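Local coordinates for protein lybatide 2 (PDB 5NGN) that is of unknown function but belongs to the lybatides, wolfberry peptides built on a compact helical scaffold stapled by four cystines, at residues 4-9 against 24-29. Residues are numbered along the deposited sequence; the frame is centred on the assembly and turned at random.
Sequences SEYCSN and LCCINI
The ring of Tyr6 reaches along helix 19-30 beside Cys26, with the sulfur of that cysteine at the ring edge. Cys26 SG lies 5.3 Å from the Tyr6 ring centroid and 84° off the ring normal, a sulfur-aromatic contact. One face of the ring carries the side chain of its own neighbour, with Glu5 CB 3.8 Å above the plane and over the centre. Tyr6 CD2 meets Cys26 CB obliquely at 3.6 Å. Ile27 adds its CG2 methyl, which meets Tyr6 CB at 4.2 Å. With CG anti to its own carbonyl carbon (chi1 -53°), Tyr6 carries its ring toward the N-terminal side of 24-29, and the hydroxyl is hydrogen-bonded to Thr23 OG1, one residue before that segment. The phenol is anchored at its polar end by that bond, while Cys26 packs beside the ring. Cys7 meets the same cysteine from the backbone side: its SG lies 3.5 Å from Cys26 O and 4.3 Å from Cys26 CB, a van der Waals approach. No hydrogen bond joins 4-9 directly to 24-29, and the contact is small, burying 179 Å² in all. Disulfides to flanking residues fasten loop and helix together instead. Cys26, the buried member of the group, is bonded through SG to Cys3, the residue just before 4-9, and Cys7 to Cys31, just beyond the helix. Within 24-29 the helix widens into a pi-type turn at 25-29. A short N-terminal loop thus packs on one side of a helix containing a pi-type turn and is fastened there by disulfides, the cystine-stapled helical scaffold of the lybatides.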
ATOM      1  N   SER A   4       1.701   4.475  -3.774  1.00  4.65           N
ATOM      2  CA  SER A   4       1.597   5.803  -4.322  1.00  4.73           C
ATOM      3  C   SER A   4       0.141   6.285  -4.537  1.00  5.09           C
ATOM      4  O   SER A   4      -0.098   7.497  -4.573  1.00  5.32           O
ATOM      5  CB  SER A   4       2.378   5.882  -5.644  1.00  5.04           C
ATOM      6  OG  SER A   4       1.875   4.965  -6.595  1.00  5.45           O
ATOM      7  N   GLU A   5      -0.754   5.334  -4.748  1.00  5.11           N
ATOM      8  CA  GLU A   5      -2.191   5.699  -4.863  1.00  5.76           C
ATOM      9  C   GLU A   5      -2.768   6.307  -3.636  1.00  6.17           C
ATOM     10  O   GLU A   5      -3.774   6.993  -3.770  1.00  7.14           O
ATOM     11  CB  GLU A   5      -3.042   4.474  -5.307  1.00  7.03           C
ATOM     12  CG  GLU A   5      -2.521   3.848  -6.603  1.00  8.29           C
ATOM     13  CD  GLU A   5      -1.468   2.773  -6.398  1.00  9.09           C
ATOM     14  OE1 GLU A   5      -0.795   2.716  -5.385  1.00  8.55           O
ATOM     15  OE2 GLU A   5      -1.296   1.942  -7.371  1.00 15.34           O
ATOM     16  N   TYR A   6      -2.187   6.018  -2.478  1.00  5.86           N
ATOM     17  CA  TYR A   6      -2.842   6.292  -1.221  1.00  6.66           C
ATOM     18  C   TYR A   6      -2.046   7.061  -0.206  1.00  7.61           C
ATOM     19  O   TYR A   6      -2.605   7.568   0.761  1.00  9.12           O
ATOM     20  CB  TYR A   6      -3.218   5.010  -0.589  1.00  6.35           C
ATOM     21  CG  TYR A   6      -3.997   4.063  -1.415  1.00  6.27           C
ATOM     22  CD1 TYR A   6      -5.250   4.443  -1.952  1.00  6.45           C
ATOM     23  CD2 TYR A   6      -3.534   2.809  -1.716  1.00  5.72           C
ATOM     24  CE1 TYR A   6      -5.983   3.552  -2.702  1.00  6.52           C
ATOM     25  CE2 TYR A   6      -4.251   1.916  -2.500  1.00  5.96           C
ATOM     26  CZ  TYR A   6      -5.515   2.260  -2.936  1.00  6.10           C
ATOM     27  OH  TYR A   6      -6.236   1.386  -3.659  1.00  6.01           O
ATOM     28  N   CYS A   7      -0.701   7.160  -0.379  1.00  7.32           N
ATOM     29  CA  CYS A   7       0.231   7.596   0.635  1.00  7.51           C
ATOM     30  C   CYS A   7       1.272   8.497   0.015  1.00  7.32           C
ATOM     31  O   CYS A   7       1.596   8.336  -1.144  1.00  7.01           O
ATOM     32  CB  CYS A   7       0.969   6.370   1.244  1.00  7.32           C
ATOM     33  SG  CYS A   7       0.026   5.057   1.977  1.00  8.25           S
ATOM     34  N   SER A   8       1.861   9.352   0.837  1.00  9.01           N
ATOM     35  CA  SER A   8       3.077  10.047   0.395  1.00 10.27           C
ATOM     36  C   SER A   8       4.321   9.242   0.679  1.00 11.45           C
ATOM     37  O   SER A   8       5.328   9.349  -0.055  1.00 14.97           O
ATOM     38  CB  SER A   8       3.143  11.454   1.003  1.00 13.15           C
ATOM     39  OG  SER A   8       3.262  11.320   2.389  1.00 15.89           O
ATOM     40  N   ASN A   9       4.303   8.395   1.671  1.00 10.14           N
ATOM     41  CA  ASN A   9       5.435   7.503   1.855  1.00 10.93           C
ATOM     42  C   ASN A   9       5.258   6.247   1.018  1.00  8.91           C
ATOM     43  O   ASN A   9       4.258   6.063   0.383  1.00  7.96           O
ATOM     44  CB  ASN A   9       5.747   7.264   3.256  1.00 12.08           C
ATOM     45  CG  ASN A   9       4.672   6.471   3.922  1.00 12.00           C
ATOM     46  OD1 ASN A   9       3.501   6.842   3.866  1.00 18.89           O
ATOM     47  ND2 ASN A   9       5.041   5.393   4.525  1.00 13.25           N
ATOM     48  N   LEU A  24      -5.510  -2.488   1.761  1.00  4.86           N
ATOM     49  CA  LEU A  24      -5.326  -2.680   3.231  1.00  5.12           C
ATOM     50  C   LEU A  24      -3.909  -2.465   3.689  1.00  5.14           C
ATOM     51  O   LEU A  24      -3.642  -1.721   4.623  1.00  5.25           O
ATOM     52  CB  LEU A  24      -5.735  -4.079   3.587  1.00  5.54           C
ATOM     53  CG  LEU A  24      -7.250  -4.353   3.622  1.00  6.46           C
ATOM     54  CD1 LEU A  24      -7.465  -5.818   3.575  1.00  7.17           C
ATOM     55  CD2 LEU A  24      -7.909  -3.665   4.771  1.00  7.27           C
ATOM     56  N   CYS A  25      -2.969  -3.095   2.954  1.00  5.06           N
ATOM     57  CA  CYS A  25      -1.577  -2.912   3.296  1.00  5.51           C
ATOM     58  C   CYS A  25      -1.252  -1.445   3.307  1.00  4.93           C
ATOM     59  O   CYS A  25      -0.606  -0.932   4.209  1.00  5.32           O
ATOM     60  CB  CYS A  25      -0.744  -3.685   2.309  1.00  5.97           C
ATOM     61  SG  CYS A  25       1.036  -3.795   2.642  1.00  7.78           S
ATOM     62  N   CYS A  26      -1.630  -0.738   2.291  1.00  4.59           N
ATOM     63  CA  CYS A  26      -1.255   0.666   2.182  1.00  4.90           C
ATOM     64  C   CYS A  26      -1.889   1.536   3.231  1.00  4.94           C
ATOM     65  O   CYS A  26      -1.213   2.343   3.839  1.00  5.60           O
ATOM     66  CB  CYS A  26      -1.572   1.194   0.797  1.00  4.83           C
ATOM     67  SG  CYS A  26      -0.542   0.403  -0.507  1.00  5.07           S
ATOM     68  N   ILE A  27      -3.190   1.395   3.429  1.00  5.07           N
ATOM     69  CA  ILE A  27      -3.829   2.387   4.318  1.00  5.76           C
ATOM     70  C   ILE A  27      -3.721   2.038   5.805  1.00  6.30           C
ATOM     71  O   ILE A  27      -3.796   2.950   6.636  1.00  7.63           O
ATOM     72  CB  ILE A  27      -5.274   2.721   3.957  1.00  6.24           C
ATOM     73  CG1 ILE A  27      -6.192   1.545   4.315  1.00  6.64           C
ATOM     74  CG2 ILE A  27      -5.358   3.130   2.489  1.00  6.90           C
ATOM     75  CD1 ILE A  27      -7.676   1.859   4.062  1.00  7.38           C
ATOM     76  N   ASN A  28      -3.507   0.775   6.115  1.00  6.20           N
ATOM     77  CA  ASN A  28      -3.365   0.367   7.553  1.00  6.51           C
ATOM     78  C   ASN A  28      -1.968   0.114   8.016  1.00  7.26           C
ATOM     79  O   ASN A  28      -1.687   0.144   9.204  1.00  7.88           O
ATOM     80  CB  ASN A  28      -4.214  -0.864   7.849  1.00  7.34           C
ATOM     81  CG  ASN A  28      -5.700  -0.654   7.613  1.00  7.25           C
ATOM     82  OD1 ASN A  28      -6.418  -1.615   7.224  1.00 10.69           O
ATOM     83  ND2 ASN A  28      -6.148   0.551   7.851  1.00  8.46           N
ATOM     84  N   ILE A  29      -1.056  -0.195   7.096  1.00  6.16           N
ATOM     85  CA  ILE A  29       0.305  -0.533   7.435  1.00  6.74           C
ATOM     86  C   ILE A  29       1.259   0.523   6.903  1.00  6.74           C
ATOM     87  O   ILE A  29       2.116   1.022   7.636  1.00  8.30           O
ATOM     88  CB  ILE A  29       0.660  -1.964   7.024  1.00  7.19           C
ATOM     89  CG1 ILE A  29      -0.330  -2.985   7.619  1.00  7.68           C
ATOM     90  CG2 ILE A  29       2.156  -2.262   7.287  1.00  7.65           C
ATOM     91  CD1 ILE A  29      -0.212  -4.356   7.097  1.00  8.00           C
TER